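Local coordinates for protein Exo-beta-1,3-galactanase (Bifidobacterium bifidum, PDB 5FLW) that probably hydrolyses beta-1,3-linked galactan from the chain ends, as an exo-acting glycoside hydrolase of family 43, at residues D214-S218 and W230-E236; W202-Q206 and Q244-V248; K239-S243 and G300-R304; F261-R267 and P277-I283. All coordinates share one frame; numbering follows the deposited sequence.

In the fold
Five antiparallel four-stranded sheets make the five-bladed beta-propeller of family 43, and the four contacts sample its last two blades. Interaction 1 is a hairpin at the outer side of blade 191-232, interaction 4 the central hairpin of blade 244-291. Interaction 2 bridges these blades, its centre about 9 Å from that of interaction 1 and about 10 Å from that of interaction 4. Interaction 3, its centre about 10 Å from that of interaction 4, ties the inter-blade linker to the C-terminal end of the crystallised fragment. In sequence, interaction 1 is nested within 2 and 4 within 3, while 2 and 3 cross; hairpins close over short loops, longer links join blades and chain end.

Interaction 1 of 4, residues D214-S218 and W230-E236; sequences DNKYS and WKLFAPE. Unlike the reference sequence in segment 230-236: E236 (reference Lys).
S218 lays its CB over the six-membered ring of W230, 3.5 Å from the ring centroid and 14° off the normal, a CH-pi contact. The serine OG, held opposite the backbone N (chi1 179°), is bonded to S228 O. W230 also meets W202 edge-to-face, and an alanine here would probably leave S218 CB without its aromatic cover and open a gap beside W202.

The backbones form a short antiparallel hairpin. Y217 and K231 are its hydrogen-bonded pair, with Y217 N to K231 O at 2.9 Å and K231 N to Y217 O at 3.0 Å; K216 and L232 make the adjoining non-hydrogen-bonded pair. K216 can be followed outward atom by atom. Its CB lies 3.1 Å from K231 O, and CG runs on past the same carbonyl. CD passes W230 CB at 4.1 Å, CE rests on L232 CD1 at 3.7 Å, and the extended chain ends with NZ giving a hydrogen bond to a water that in turn donates to W230 O.

On the other side of the hairpin, Y217 CD1 packs on F233 CB at 3.7 Å, while the tyrosine ring turns its edge to L232 O. F233 in turn sets CZ against N215 CB at 3.5 Å. Y217 OH reaches A290 N of the next blade, and a water links it to K231 NZ.

Two direct backbone bonds join these segments; the rest of the contact is ring and methylene packing, with waters bridging the polar ends of K216, Y217 and K231.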
# COMPACT_ATOMS: atom_id res chain seq x y z
N ASP A 214 -9.90 -9.11 -11.25
CA ASP A 214 -10.97 -8.32 -10.66
C ASP A 214 -10.72 -8.28 -9.15
O ASP A 214 -10.93 -9.28 -8.44
CB ASP A 214 -12.33 -8.93 -11.00
CG ASP A 214 -12.69 -8.81 -12.47
OD1 ASP A 214 -12.22 -7.86 -13.15
OD2 ASP A 214 -13.48 -9.66 -12.94
N ASN A 215 -10.24 -7.13 -8.67
CA ASN A 215 -9.97 -6.95 -7.25
C ASN A 215 -11.29 -6.86 -6.47
O ASN A 215 -12.36 -6.60 -7.02
CB ASN A 215 -9.12 -5.70 -7.02
CG ASN A 215 -7.71 -5.77 -7.66
OD1 ASN A 215 -6.98 -4.77 -7.63
ND2 ASN A 215 -7.33 -6.91 -8.24
N LYS A 216 -11.20 -7.08 -5.15
CA LYS A 216 -12.41 -7.16 -4.34
C LYS A 216 -12.25 -6.40 -3.02
O LYS A 216 -11.14 -6.03 -2.60
CB LYS A 216 -12.79 -8.61 -4.05
CG LYS A 216 -12.83 -9.50 -5.25
CD LYS A 216 -13.43 -10.86 -4.89
CE LYS A 216 -13.63 -11.70 -6.13
NZ LYS A 216 -14.13 -13.07 -5.82
N TYR A 217 -13.39 -6.21 -2.34
CA TYR A 217 -13.42 -5.57 -1.03
C TYR A 217 -14.38 -6.28 -0.08
O TYR A 217 -15.31 -7.00 -0.48
CB TYR A 217 -13.74 -4.07 -1.13
CG TYR A 217 -15.21 -3.77 -1.41
CD1 TYR A 217 -15.75 -4.00 -2.68
CD2 TYR A 217 -16.05 -3.29 -0.42
CE1 TYR A 217 -17.09 -3.76 -2.96
CE2 TYR A 217 -17.41 -3.04 -0.68
CZ TYR A 217 -17.92 -3.27 -1.95
OH TYR A 217 -19.26 -3.01 -2.22
N SER A 218 -14.13 -6.06 1.22
CA SER A 218 -14.96 -6.57 2.30
C SER A 218 -15.16 -5.45 3.31
O SER A 218 -14.34 -4.52 3.38
CB SER A 218 -14.29 -7.80 2.95
OG SER A 218 -15.03 -8.32 4.02
N TRP A 230 -16.58 -11.07 0.12
CA TRP A 230 -15.71 -10.23 -0.71
C TRP A 230 -16.40 -10.02 -2.06
O TRP A 230 -16.76 -10.98 -2.73
CB TRP A 230 -14.33 -10.87 -0.87
CG TRP A 230 -13.55 -10.85 0.42
CD1 TRP A 230 -13.70 -11.70 1.48
CD2 TRP A 230 -12.52 -9.93 0.78
NE1 TRP A 230 -12.83 -11.36 2.47
CE2 TRP A 230 -12.09 -10.28 2.07
CE3 TRP A 230 -11.92 -8.85 0.14
CZ2 TRP A 230 -11.08 -9.59 2.73
CZ3 TRP A 230 -10.92 -8.16 0.80
CH2 TRP A 230 -10.51 -8.53 2.08
N LYS A 231 -16.52 -8.86 -2.56
CA LYS A 231 -17.25 -8.37 -3.72
C LYS A 231 -16.39 -7.53 -4.64
O LYS A 231 -15.39 -6.96 -4.24
CB LYS A 231 -18.43 -7.50 -3.27
CG LYS A 231 -19.53 -8.24 -2.54
CD LYS A 231 -20.62 -7.28 -2.12
CE LYS A 231 -21.75 -8.01 -1.40
NZ LYS A 231 -22.81 -7.07 -0.97
N LEU A 232 -16.63 -7.54 -5.86
CA LEU A 232 -15.89 -6.74 -6.81
C LEU A 232 -16.27 -5.27 -6.65
O LEU A 232 -17.42 -4.96 -6.40
CB LEU A 232 -16.27 -7.15 -8.23
CG LEU A 232 -15.47 -8.18 -9.03
CD1 LEU A 232 -15.61 -9.57 -8.44
CD2 LEU A 232 -15.91 -8.19 -10.49
N PHE A 233 -15.31 -4.37 -6.80
CA PHE A 233 -15.61 -2.94 -6.83
C PHE A 233 -15.53 -2.27 -8.20
O PHE A 233 -16.05 -1.16 -8.36
CB PHE A 233 -14.81 -2.13 -5.78
CG PHE A 233 -13.31 -2.32 -5.85
CD1 PHE A 233 -12.68 -3.36 -5.17
CD2 PHE A 233 -12.53 -1.44 -6.59
CE1 PHE A 233 -11.29 -3.54 -5.23
CE2 PHE A 233 -11.12 -1.61 -6.67
CZ PHE A 233 -10.52 -2.66 -5.98
N ALA A 234 -14.87 -2.89 -9.18
CA ALA A 234 -14.87 -2.48 -10.57
C ALA A 234 -15.70 -3.46 -11.42
O ALA A 234 -16.05 -4.55 -10.95
CB ALA A 234 -13.43 -2.43 -11.09
N PRO A 235 -16.01 -3.10 -12.67
CA PRO A 235 -16.87 -3.99 -13.47
C PRO A 235 -16.23 -5.36 -13.67
O PRO A 235 -15.00 -5.51 -13.75
CB PRO A 235 -17.04 -3.23 -14.79
CG PRO A 235 -16.76 -1.82 -14.46
CD PRO A 235 -15.80 -1.79 -13.32
N GLU A 236 -17.09 -6.37 -13.71
CA GLU A 236 -16.62 -7.72 -13.96
C GLU A 236 -15.90 -7.81 -15.29
O GLU A 236 -16.42 -7.35 -16.32
CB GLU A 236 -17.82 -8.67 -13.93
CG GLU A 236 -17.47 -10.13 -14.10
CD GLU A 236 -18.67 -11.04 -13.90
OE1 GLU A 236 -19.82 -10.62 -14.25
OE2 GLU A 236 -18.45 -12.21 -13.45
O HOH W 1 -12.70 -5.58 -12.14
O HOH W 2 -13.28 -5.39 -9.23
O HOH W 3 -16.99 -11.96 -5.64
O HOH W 4 -20.16 -3.84 -4.70
O HOH W 5 -22.03 -4.08 -0.80

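Interaction 2 of 4, residues W202-Q206 and Q244-V248; sequences WFGSQ and QVDIV
S205 and Q244 provide the polar part of this contact. Q244 NE2 donates to S205 OG at 2.9 Å, nearly straight at 165° and with the hydroxyl close to the amide plane. The glutamine chain is extended, its CG opposite the backbone N (chi1 -178°), and CG itself passes S205 CB at 3.7 Å. Both groups have further partners: Q244 OE1 accepts from W268 NE1, and S205 OG is bonded to S190 OG. An alanine in place of Q244 is likely to leave S205 OG short of one donor and W268 NE1 without its acceptor, freeing that indole to shift.

The CH-pi part lies at the other end, where V248 CG2 stands over one face of the F203 ring, 4.1 Å from its centroid and displaced toward the rim. The valine and the phenylalanine side chain meet nearly perpendicular to each other.

Aliphatic packing fills the middle. V245 CG1 comes up against the bare backbone of G204, 3.7 Å from its C, while CG2 of the same valine faces F203 CB at 4.3 Å.

The axes of the short segments 202-205 and 244-248 approach to 6.3 Å and belong to different propeller blades, so side chains rather than a shared backbone ladder join them. Strand 199-205 lies between 191-196 and 216-220, whereas strand 244-250 pairs with 261-266, where D246 and I247 form a classic beta bulge opposite I264.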
# COMPACT_ATOMS: atom_id res chain seq x y z
N TRP A 202 -11.99 -2.88 3.25
CA TRP A 202 -10.72 -3.55 3.05
C TRP A 202 -10.68 -4.05 1.61
O TRP A 202 -11.50 -4.89 1.21
CB TRP A 202 -10.65 -4.73 4.03
CG TRP A 202 -9.43 -5.61 4.04
CD1 TRP A 202 -8.34 -5.57 3.20
CD2 TRP A 202 -9.19 -6.71 4.94
NE1 TRP A 202 -7.44 -6.57 3.53
CE2 TRP A 202 -7.94 -7.27 4.60
CE3 TRP A 202 -9.91 -7.25 6.02
CZ2 TRP A 202 -7.40 -8.38 5.29
CZ3 TRP A 202 -9.37 -8.34 6.71
CH2 TRP A 202 -8.12 -8.88 6.35
N PHE A 203 -9.71 -3.55 0.83
CA PHE A 203 -9.54 -3.89 -0.58
C PHE A 203 -8.30 -4.77 -0.75
O PHE A 203 -7.33 -4.64 -0.00
CB PHE A 203 -9.35 -2.63 -1.43
CG PHE A 203 -10.47 -1.63 -1.31
CD1 PHE A 203 -10.57 -0.79 -0.20
CD2 PHE A 203 -11.45 -1.54 -2.29
CE1 PHE A 203 -11.63 0.13 -0.09
CE2 PHE A 203 -12.51 -0.61 -2.19
CZ PHE A 203 -12.59 0.21 -1.09
N GLY A 204 -8.33 -5.64 -1.77
CA GLY A 204 -7.16 -6.43 -2.12
C GLY A 204 -7.30 -7.03 -3.50
O GLY A 204 -8.33 -6.91 -4.17
N SER A 205 -6.22 -7.69 -3.93
CA SER A 205 -6.12 -8.29 -5.25
C SER A 205 -6.03 -9.81 -5.18
O SER A 205 -5.43 -10.37 -4.24
CB SER A 205 -4.91 -7.75 -6.03
OG SER A 205 -3.74 -7.80 -5.24
N GLN A 206 -6.61 -10.48 -6.17
CA GLN A 206 -6.43 -11.93 -6.24
C GLN A 206 -4.97 -12.25 -6.56
O GLN A 206 -4.18 -11.38 -6.91
CB GLN A 206 -7.39 -12.58 -7.26
CG GLN A 206 -8.84 -12.15 -7.06
CD GLN A 206 -9.79 -12.83 -8.05
OE1 GLN A 206 -10.62 -12.18 -8.70
NE2 GLN A 206 -9.68 -14.14 -8.18
N GLN A 244 -3.47 -3.39 -10.40
CA GLN A 244 -3.51 -4.07 -9.11
C GLN A 244 -3.66 -3.01 -8.02
O GLN A 244 -2.79 -2.14 -7.89
CB GLN A 244 -2.22 -4.88 -8.87
CG GLN A 244 -2.28 -5.64 -7.53
CD GLN A 244 -0.99 -6.39 -7.19
OE1 GLN A 244 0.09 -6.00 -7.63
NE2 GLN A 244 -1.11 -7.47 -6.40
N VAL A 245 -4.76 -3.08 -7.26
CA VAL A 245 -5.00 -2.08 -6.22
C VAL A 245 -3.76 -1.94 -5.35
O VAL A 245 -3.12 -2.92 -4.96
CB VAL A 245 -6.26 -2.40 -5.37
CG1 VAL A 245 -6.10 -3.71 -4.59
CG2 VAL A 245 -6.54 -1.25 -4.39
N ASP A 246 -3.39 -0.70 -5.09
CA ASP A 246 -2.31 -0.41 -4.18
C ASP A 246 -2.79 0.29 -2.93
O ASP A 246 -2.40 -0.10 -1.82
CB ASP A 246 -1.24 0.46 -4.83
CG ASP A 246 -0.16 0.80 -3.85
OD1 ASP A 246 0.68 -0.09 -3.61
OD2 ASP A 246 -0.21 1.92 -3.26
N ILE A 247 -3.61 1.33 -3.08
CA ILE A 247 -4.05 2.12 -1.94
C ILE A 247 -5.34 2.84 -2.31
O ILE A 247 -5.58 3.18 -3.47
CB ILE A 247 -2.93 3.10 -1.49
CG1 ILE A 247 -3.24 3.70 -0.11
CG2 ILE A 247 -2.65 4.17 -2.58
CD1 ILE A 247 -2.02 4.27 0.58
N VAL A 248 -6.20 3.03 -1.30
CA VAL A 248 -7.35 3.93 -1.34
C VAL A 248 -7.15 4.92 -0.19
O VAL A 248 -6.82 4.51 0.93
CB VAL A 248 -8.67 3.14 -1.19
CG1 VAL A 248 -9.88 4.08 -1.08
CG2 VAL A 248 -8.86 2.14 -2.33

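Interaction 3 of 4, residues K239-S243 and G300-R304; sequences KTYDS and GTTHR
D242 points its carboxylate into the side of the R304 guanidinium, and the two side chains cross at about a right angle with planes 42° apart. The salt bridge has two bonds: R304 NE bonds nearly straight to D242 OD2 at 2.8 Å, and R304 NH2 reaches D242 OD1 at 3.0 Å from above the carboxylate plane. With CG between backbone N and carbonyl carbon (chi1 81°) and a bend at chi3, R304 brings NE to the oxygen that its backbone N also holds; R304 N meets D242 OD2, again at 2.8 Å, through the anti lone pair. D242 OD1 also bonds to T212 OG1, and R304 NH1 to W268 O. OD2 also stands over the centre of the H303 ring, 3.6 Å above its plane. H303 ND1 is bonded to R304 O at 2.7 Å, which probably limits how the imidazole can turn. T302 CB meets the edge of the Y241 ring at CD1, 4.1 Å away.

D242 lies in a short, weakly bonded left-handed helix, 239-242, that leads into strand 244-250 and packs on hairpin strands 261-266 and 278-286; R267 links both sides by bonding to D242 O, Y241 O and T301 O.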
# COMPACT_ATOMS: atom_id res chain seq x y z
N LYS A 239 -10.76 -6.26 -14.90
CA LYS A 239 -9.47 -6.48 -14.23
C LYS A 239 -9.01 -5.25 -13.45
O LYS A 239 -7.84 -4.89 -13.45
CB LYS A 239 -8.37 -6.92 -15.21
CG LYS A 239 -8.67 -8.08 -16.14
CD LYS A 239 -8.93 -9.36 -15.41
CE LYS A 239 -9.10 -10.49 -16.43
NZ LYS A 239 -9.75 -11.74 -15.86
N THR A 240 -9.96 -4.59 -12.76
CA THR A 240 -9.66 -3.38 -11.98
C THR A 240 -9.04 -2.31 -12.88
O THR A 240 -8.05 -1.65 -12.53
CB THR A 240 -8.77 -3.69 -10.76
OG1 THR A 240 -9.15 -4.95 -10.20
CG2 THR A 240 -8.94 -2.63 -9.69
N TYR A 241 -9.58 -2.19 -14.10
CA TYR A 241 -9.02 -1.31 -15.13
C TYR A 241 -7.55 -1.64 -15.42
O TYR A 241 -6.69 -0.75 -15.52
CB TYR A 241 -9.30 0.17 -14.84
CG TYR A 241 -10.78 0.39 -14.91
CD1 TYR A 241 -11.46 0.24 -16.11
CD2 TYR A 241 -11.53 0.65 -13.75
CE1 TYR A 241 -12.83 0.40 -16.19
CE2 TYR A 241 -12.90 0.82 -13.81
CZ TYR A 241 -13.55 0.69 -15.04
OH TYR A 241 -14.93 0.85 -15.17
N ASP A 242 -7.30 -2.94 -15.55
CA ASP A 242 -5.97 -3.49 -15.84
C ASP A 242 -4.92 -2.94 -14.87
O ASP A 242 -3.91 -2.36 -15.28
CB ASP A 242 -5.58 -3.31 -17.31
CG ASP A 242 -4.29 -4.05 -17.66
OD1 ASP A 242 -3.93 -5.03 -16.97
OD2 ASP A 242 -3.63 -3.64 -18.65
N SER A 243 -5.19 -3.09 -13.57
CA SER A 243 -4.25 -2.65 -12.55
C SER A 243 -4.37 -3.58 -11.35
O SER A 243 -5.27 -4.42 -11.28
CB SER A 243 -4.50 -1.18 -12.13
OG SER A 243 -5.62 -1.05 -11.26
N GLY A 300 -5.04 7.83 -20.93
CA GLY A 300 -4.64 6.44 -21.06
C GLY A 300 -5.83 5.56 -21.44
O GLY A 300 -6.91 6.05 -21.78
N THR A 301 -5.64 4.24 -21.35
CA THR A 301 -6.63 3.28 -21.80
C THR A 301 -6.99 2.32 -20.68
O THR A 301 -6.19 2.08 -19.77
CB THR A 301 -6.15 2.49 -23.03
OG1 THR A 301 -4.85 1.94 -22.78
CG2 THR A 301 -6.08 3.40 -24.25
N THR A 302 -8.22 1.78 -20.76
CA THR A 302 -8.73 0.86 -19.74
C THR A 302 -7.96 -0.45 -19.70
O THR A 302 -8.01 -1.17 -18.69
CB THR A 302 -10.22 0.61 -19.97
OG1 THR A 302 -10.39 0.04 -21.28
CG2 THR A 302 -10.99 1.91 -19.93
N HIS A 303 -7.25 -0.78 -20.75
CA HIS A 303 -6.35 -1.91 -20.74
C HIS A 303 -5.06 -1.44 -21.40
O HIS A 303 -5.10 -0.66 -22.35
CB HIS A 303 -6.92 -3.07 -21.55
CG HIS A 303 -6.14 -4.33 -21.36
ND1 HIS A 303 -4.99 -4.61 -22.08
CD2 HIS A 303 -6.34 -5.39 -20.53
CE1 HIS A 303 -4.51 -5.78 -21.69
NE2 HIS A 303 -5.31 -6.27 -20.76
N ARG A 304 -3.93 -1.88 -20.86
CA ARG A 304 -2.63 -1.43 -21.36
C ARG A 304 -2.39 -2.03 -22.73
O ARG A 304 -3.09 -2.99 -23.14
CB ARG A 304 -1.49 -1.82 -20.42
CG ARG A 304 -1.04 -3.25 -20.61
CD ARG A 304 -0.12 -3.65 -19.48
NE ARG A 304 -0.87 -3.88 -18.26
CZ ARG A 304 -0.33 -4.16 -17.08
NH1 ARG A 304 0.99 -4.21 -16.95
NH2 ARG A 304 -1.12 -4.36 -16.03
OXT ARG A 304 -1.48 -1.57 -23.43

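Interaction 4 of 4, residues F261-R267 and P277-I283; sequences FLFIGDR and PIVQMPI
F263 carries CG opposite its backbone N (chi1 165°) and V279 places CG1 likewise (172°), turning F263 CE1 toward V279 CG1 until they meet at 4.1 Å. They lie on the central antiparallel beta hairpin of a propeller blade, strands 261-266 and 278-286.

F263 with M281 and G265 with V279 are hydrogen-bonded pairs, each closed by two bonds; F263 N to M281 O, at 2.8 Å, runs nearly along the C=O axis. Between them I264 and Q280 form a non-hydrogen-bonded pair. Their side chains lie alongside each other and point the same way, on the face that also bears D266 and I278; Q280 NE2 goes on to F56 O.

The opposite face carries F263, V279, M281 and I283. F263 CB touches I283 CB at 4.0 Å, and the ring leaves little room at G265, where a CB would come within 2.9 Å of F263 CZ. The absence of a side chain at G265 leaves room for the F263 ring at that point.

Where the strands end, R267 N bonds to P277 O at 3.0 Å. The arginine guanidinium, whose NH2 is held by T301 O, lies with one face over a methyl of V279, whose CG2 is 3.8 Å from R267 NE.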
# COMPACT_ATOMS: atom_id res chain seq x y z
N PHE A 261 -12.75 9.91 -2.19
CA PHE A 261 -11.70 8.91 -2.03
C PHE A 261 -10.95 8.79 -3.35
O PHE A 261 -11.54 8.93 -4.43
CB PHE A 261 -12.28 7.55 -1.61
CG PHE A 261 -12.98 7.58 -0.28
CD1 PHE A 261 -14.34 7.92 -0.20
CD2 PHE A 261 -12.30 7.28 0.89
CE1 PHE A 261 -14.99 7.95 1.03
CE2 PHE A 261 -12.93 7.31 2.12
CZ PHE A 261 -14.28 7.65 2.20
N LEU A 262 -9.65 8.52 -3.24
CA LEU A 262 -8.77 8.31 -4.38
C LEU A 262 -8.29 6.86 -4.37
O LEU A 262 -7.88 6.34 -3.33
CB LEU A 262 -7.55 9.24 -4.31
CG LEU A 262 -6.70 9.27 -5.57
CD1 LEU A 262 -7.45 9.92 -6.72
CD2 LEU A 262 -5.36 9.97 -5.27
N PHE A 263 -8.40 6.21 -5.54
CA PHE A 263 -7.85 4.88 -5.80
C PHE A 263 -6.56 5.04 -6.62
O PHE A 263 -6.56 5.73 -7.64
CB PHE A 263 -8.87 4.05 -6.62
CG PHE A 263 -8.30 2.80 -7.28
CD1 PHE A 263 -7.67 2.86 -8.54
CD2 PHE A 263 -8.42 1.55 -6.66
CE1 PHE A 263 -7.14 1.71 -9.14
CE2 PHE A 263 -7.92 0.39 -7.26
CZ PHE A 263 -7.26 0.48 -8.50
N ILE A 264 -5.49 4.36 -6.20
CA ILE A 264 -4.28 4.19 -7.00
C ILE A 264 -4.00 2.70 -7.13
O ILE A 264 -4.00 1.96 -6.13
CB ILE A 264 -3.09 4.97 -6.42
CG1 ILE A 264 -3.33 6.49 -6.60
CG2 ILE A 264 -1.77 4.53 -7.09
CD1 ILE A 264 -2.35 7.39 -5.89
N GLY A 265 -3.80 2.25 -8.39
CA GLY A 265 -3.38 0.89 -8.66
C GLY A 265 -2.14 0.91 -9.53
O GLY A 265 -1.87 1.87 -10.24
N ASP A 266 -1.36 -0.17 -9.45
CA ASP A 266 -0.14 -0.33 -10.23
C ASP A 266 -0.41 -1.13 -11.51
O ASP A 266 -1.08 -2.16 -11.46
CB ASP A 266 0.95 -1.05 -9.42
CG ASP A 266 1.46 -0.22 -8.26
OD1 ASP A 266 2.17 0.76 -8.51
OD2 ASP A 266 1.13 -0.53 -7.10
N ARG A 267 0.17 -0.66 -12.63
CA ARG A 267 0.26 -1.42 -13.90
C ARG A 267 1.69 -1.92 -14.04
O ARG A 267 2.52 -1.30 -14.71
CB ARG A 267 -0.07 -0.54 -15.10
CG ARG A 267 -1.49 -0.49 -15.41
CD ARG A 267 -1.82 -0.10 -16.85
NE ARG A 267 -3.26 -0.12 -16.91
CZ ARG A 267 -4.00 0.53 -17.81
NH1 ARG A 267 -3.42 1.26 -18.77
NH2 ARG A 267 -5.32 0.42 -17.73
N PRO A 277 3.29 2.11 -15.16
CA PRO A 277 2.33 3.20 -14.92
C PRO A 277 1.51 2.96 -13.65
O PRO A 277 1.58 1.91 -12.99
CB PRO A 277 1.42 3.16 -16.16
CG PRO A 277 2.18 2.42 -17.18
CD PRO A 277 3.01 1.41 -16.43
N ILE A 278 0.69 3.96 -13.32
CA ILE A 278 -0.34 3.84 -12.28
C ILE A 278 -1.70 4.13 -12.92
O ILE A 278 -1.81 4.79 -13.96
CB ILE A 278 -0.11 4.77 -11.05
CG1 ILE A 278 -0.19 6.25 -11.47
CG2 ILE A 278 1.23 4.43 -10.36
CD1 ILE A 278 -0.11 7.23 -10.30
N VAL A 279 -2.73 3.62 -12.26
CA VAL A 279 -4.11 3.98 -12.55
C VAL A 279 -4.60 4.80 -11.35
O VAL A 279 -4.65 4.29 -10.22
CB VAL A 279 -4.99 2.74 -12.79
CG1 VAL A 279 -6.46 3.14 -12.88
CG2 VAL A 279 -4.54 1.98 -14.06
N GLN A 280 -4.94 6.06 -11.59
CA GLN A 280 -5.35 6.98 -10.54
C GLN A 280 -6.76 7.46 -10.86
O GLN A 280 -6.99 8.03 -11.94
CB GLN A 280 -4.39 8.16 -10.48
CG GLN A 280 -4.71 9.19 -9.42
CD GLN A 280 -3.61 10.26 -9.32
OE1 GLN A 280 -2.45 9.95 -9.00
NE2 GLN A 280 -3.97 11.51 -9.58
N MET A 281 -7.70 7.22 -9.94
CA MET A 281 -9.11 7.43 -10.24
C MET A 281 -9.84 7.77 -8.95
O MET A 281 -9.45 7.28 -7.88
CB MET A 281 -9.74 6.15 -10.82
CG MET A 281 -9.18 5.67 -12.16
SD MET A 281 -9.82 4.03 -12.60
CE MET A 281 -11.59 4.40 -12.86
N PRO A 282 -10.92 8.54 -9.02
CA PRO A 282 -11.82 8.63 -7.86
C PRO A 282 -12.54 7.30 -7.67
O PRO A 282 -12.80 6.57 -8.63
CB PRO A 282 -12.80 9.73 -8.25
CG PRO A 282 -12.88 9.62 -9.75
CD PRO A 282 -11.52 9.17 -10.22
N ILE A 283 -12.78 6.94 -6.41
CA ILE A 283 -13.54 5.74 -6.09
C ILE A 283 -14.69 6.14 -5.19
O ILE A 283 -14.51 6.93 -4.25
CB ILE A 283 -12.65 4.62 -5.50
CG1 ILE A 283 -13.44 3.30 -5.35
CG2 ILE A 283 -12.03 5.04 -4.19
CD1 ILE A 283 -12.61 2.09 -4.99
O HOH W 6 -15.08 9.52 -3.85
O HOH W 7 3.54 1.28 -10.82